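PDB 6UUG: putative dehydrogenase from Pseudomonas fluorescens, which oxidises methanesulfinate as the monooxygenase component MsuC of a two-component flavin-dependent system in bacterial sulfur assimilation. Local coordinates for residues Asn382-Thr385 against Gln386-His389. Residues are numbered along the deposited sequence; the frame is centred on the assembly and turned at random. Where two conformers were deposited one is given.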
ATOM      1  N   ASN A 382      -0.957  12.649  17.629  1.00 26.93           N
ATOM      2  CA  ASN A 382      -0.162  13.855  17.417  1.00 28.97           C
ATOM      3  C   ASN A 382       0.223  13.998  15.952  1.00 29.05           C
ATOM      4  O   ASN A 382       0.112  15.080  15.364  1.00 29.71           O
ATOM      5  CB  ASN A 382       1.090  13.803  18.299  1.00 29.41           C
ATOM      6  CG  ASN A 382       0.774  13.994  19.771  1.00 36.13           C
ATOM      7  OD1 ASN A 382      -0.274  14.534  20.121  1.00 37.92           O
ATOM      8  ND2 ASN A 382       1.688  13.562  20.640  1.00 38.01           N
ATOM      9  N   LEU A 383       0.704  12.917  15.351  1.00 27.41           N
ATOM     10  CA  LEU A 383       1.124  13.000  13.961  1.00 26.47           C
ATOM     11  C   LEU A 383      -0.076  13.145  13.038  1.00 27.54           C
ATOM     12  O   LEU A 383      -0.020  13.883  12.056  1.00 27.72           O
ATOM     13  CB  LEU A 383       1.954  11.766  13.599  1.00 28.38           C
ATOM     14  CG  LEU A 383       2.709  11.773  12.279  1.00 33.64           C
ATOM     15  CD1 LEU A 383       3.601  12.995  12.189  1.00 31.37           C
ATOM     16  CD2 LEU A 383       3.538  10.491  12.190  1.00 33.18           C
ATOM     17  N   ARG A 384      -1.185  12.466  13.343  1.00 27.32           N
ATOM     18  CA  ARG A 384      -2.376  12.626  12.510  1.00 26.33           C
ATOM     19  C   ARG A 384      -2.834  14.075  12.468  1.00 27.91           C
ATOM     20  O   ARG A 384      -3.256  14.567  11.415  1.00 30.54           O
ATOM     21  CB  ARG A 384      -3.524  11.743  13.029  1.00 25.64           C
ATOM     22  CG  ARG A 384      -4.881  11.918  12.302  1.00 28.21           C
ATOM     23  CD  ARG A 384      -4.874  11.316  10.896  1.00 27.39           C
ATOM     24  NE  ARG A 384      -4.085  12.141   9.970  1.00 28.34           N
ATOM     25  CZ  ARG A 384      -3.865  11.867   8.690  1.00 25.90           C
ATOM     26  NH1 ARG A 384      -3.061  12.667   7.968  1.00 27.50           N
ATOM     27  NH2 ARG A 384      -4.418  10.799   8.122  1.00 27.83           N
ATOM     28  N   THR A 385      -2.808  14.754  13.617  1.00 27.38           N
ATOM     29  CA  THR A 385      -3.258  16.141  13.692  1.00 27.37           C
ATOM     30  C   THR A 385      -2.332  17.057  12.897  1.00 32.45           C
ATOM     31  O   THR A 385      -2.784  17.914  12.126  1.00 34.44           O
ATOM     32  CB  THR A 385      -3.306  16.595  15.162  1.00 38.13           C
ATOM     33  OG1 THR A 385      -4.167  15.730  15.915  1.00 41.59           O
ATOM     34  CG2 THR A 385      -3.819  18.019  15.263  1.00 44.72           C
ATOM     35  N   GLN A 386      -1.032  16.891  13.076  1.00 31.21           N
ATOM     36  CA  GLN A 386      -0.098  17.866  12.520  1.00 36.00           C
ATOM     37  C   GLN A 386       0.181  17.663  11.037  1.00 38.79           C
ATOM     38  O   GLN A 386       0.696  18.581  10.389  1.00 36.57           O
ATOM     39  CB  GLN A 386       1.215  17.828  13.290  1.00 35.29           C
ATOM     40  CG  GLN A 386       1.192  18.655  14.562  1.00 46.87           C
ATOM     41  CD  GLN A 386       0.629  20.075  14.349  1.00 45.65           C
ATOM     42  OE1 GLN A 386      -0.219  20.542  15.113  1.00 59.52           O
ATOM     43  NE2 GLN A 386       1.096  20.752  13.306  1.00 53.06           N
ATOM     44  N   THR A 387      -0.129  16.496  10.483  1.00 30.55           N
ATOM     45  CA  THR A 387       0.086  16.282   9.057  1.00 31.49           C
ATOM     46  C   THR A 387      -1.033  16.855   8.194  1.00 34.20           C
ATOM     47  O   THR A 387      -0.909  16.813   6.966  1.00 37.81           O
ATOM     48  CB  THR A 387       0.240  14.790   8.743  1.00 30.35           C
ATOM     49  OG1 THR A 387      -0.867  14.078   9.301  1.00 31.29           O
ATOM     50  CG2 THR A 387       1.535  14.219   9.308  1.00 30.92           C
ATOM     51  N   LEU A 388      -2.102  17.409   8.790  1.00 31.29           N
ATOM     52  CA  LEU A 388      -3.249  17.896   8.028  1.00 37.36           C
ATOM     53  C   LEU A 388      -3.200  19.380   7.696  1.00 41.78           C
ATOM     54  O   LEU A 388      -3.969  19.829   6.836  1.00 47.75           O
ATOM     55  CB  LEU A 388      -4.542  17.647   8.799  1.00 36.65           C
ATOM     56  CG  LEU A 388      -4.870  16.184   9.063  1.00 34.61           C
ATOM     57  CD1 LEU A 388      -6.099  16.087   9.974  1.00 36.04           C
ATOM     58  CD2 LEU A 388      -5.079  15.463   7.743  1.00 31.84           C
ATOM     59  N   HIS A 389      -2.349  20.147   8.361  1.00 41.06           N
ATOM     60  CA  HIS A 389      -2.402  21.587   8.147  0.54 50.35           C
ATOM     61  C   HIS A 389      -1.818  22.017   6.809  1.00 49.58           C
ATOM     62  O   HIS A 389      -2.070  23.144   6.380  1.00 54.99           O
ATOM     63  CB  HIS A 389      -1.718  22.293   9.314  0.54 47.17           C
ATOM     64  CG  HIS A 389      -2.479  22.176  10.599  0.54 46.98           C
ATOM     65  ND1 HIS A 389      -3.401  23.115  11.006  0.54 49.97           N
ATOM     66  CD2 HIS A 389      -2.479  21.211  11.550  0.54 45.70           C
ATOM     67  CE1 HIS A 389      -3.925  22.742  12.160  0.54 49.09           C
ATOM     68  NE2 HIS A 389      -3.380  21.593  12.514  0.54 46.01           N
TER
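At the C-terminal end of helix 378-386, in the helical C-terminal domain of the acyl-CoA dehydrogenase fold, Leu383 and Arg384 both engage the hydroxyl of Thr387. The last helical bonds run from Gln386 N to Asn382 O and from Thr387 N to Leu383 O, each 3.1 Å. Leu383 O also accepts from Thr387 OG1 at 2.9 Å, the amide and the hydroxyl arriving from opposite faces of the carbonyl plane. With chi1 at 52°, Thr387 turns OG1 back against the helix and leaves CG2 packed on Leu383 CD1. The arginine chain, bent at chi2 and chi3, swings its guanidinium round so that NH1 donates to Thr387 OG1, which sits near the edge but 26° out of plane. Thr387 OG1 thus gives one bond and takes another; a valine here would probably leave Arg384 NH1 without this acceptor and cost Leu383 O its hydroxyl donor. Farther out, Arg384 NH2 makes a weak hydrogen bond to Ser359 O of the second subunit, so the arginine links this helix end to the subunit interface. Beyond the last turn, Leu388 N reaches Thr385 O in a weak 3.4 Å bond, and Leu388 CD2 lies over one guanidinium face, 3.5 Å from Arg384 NH1.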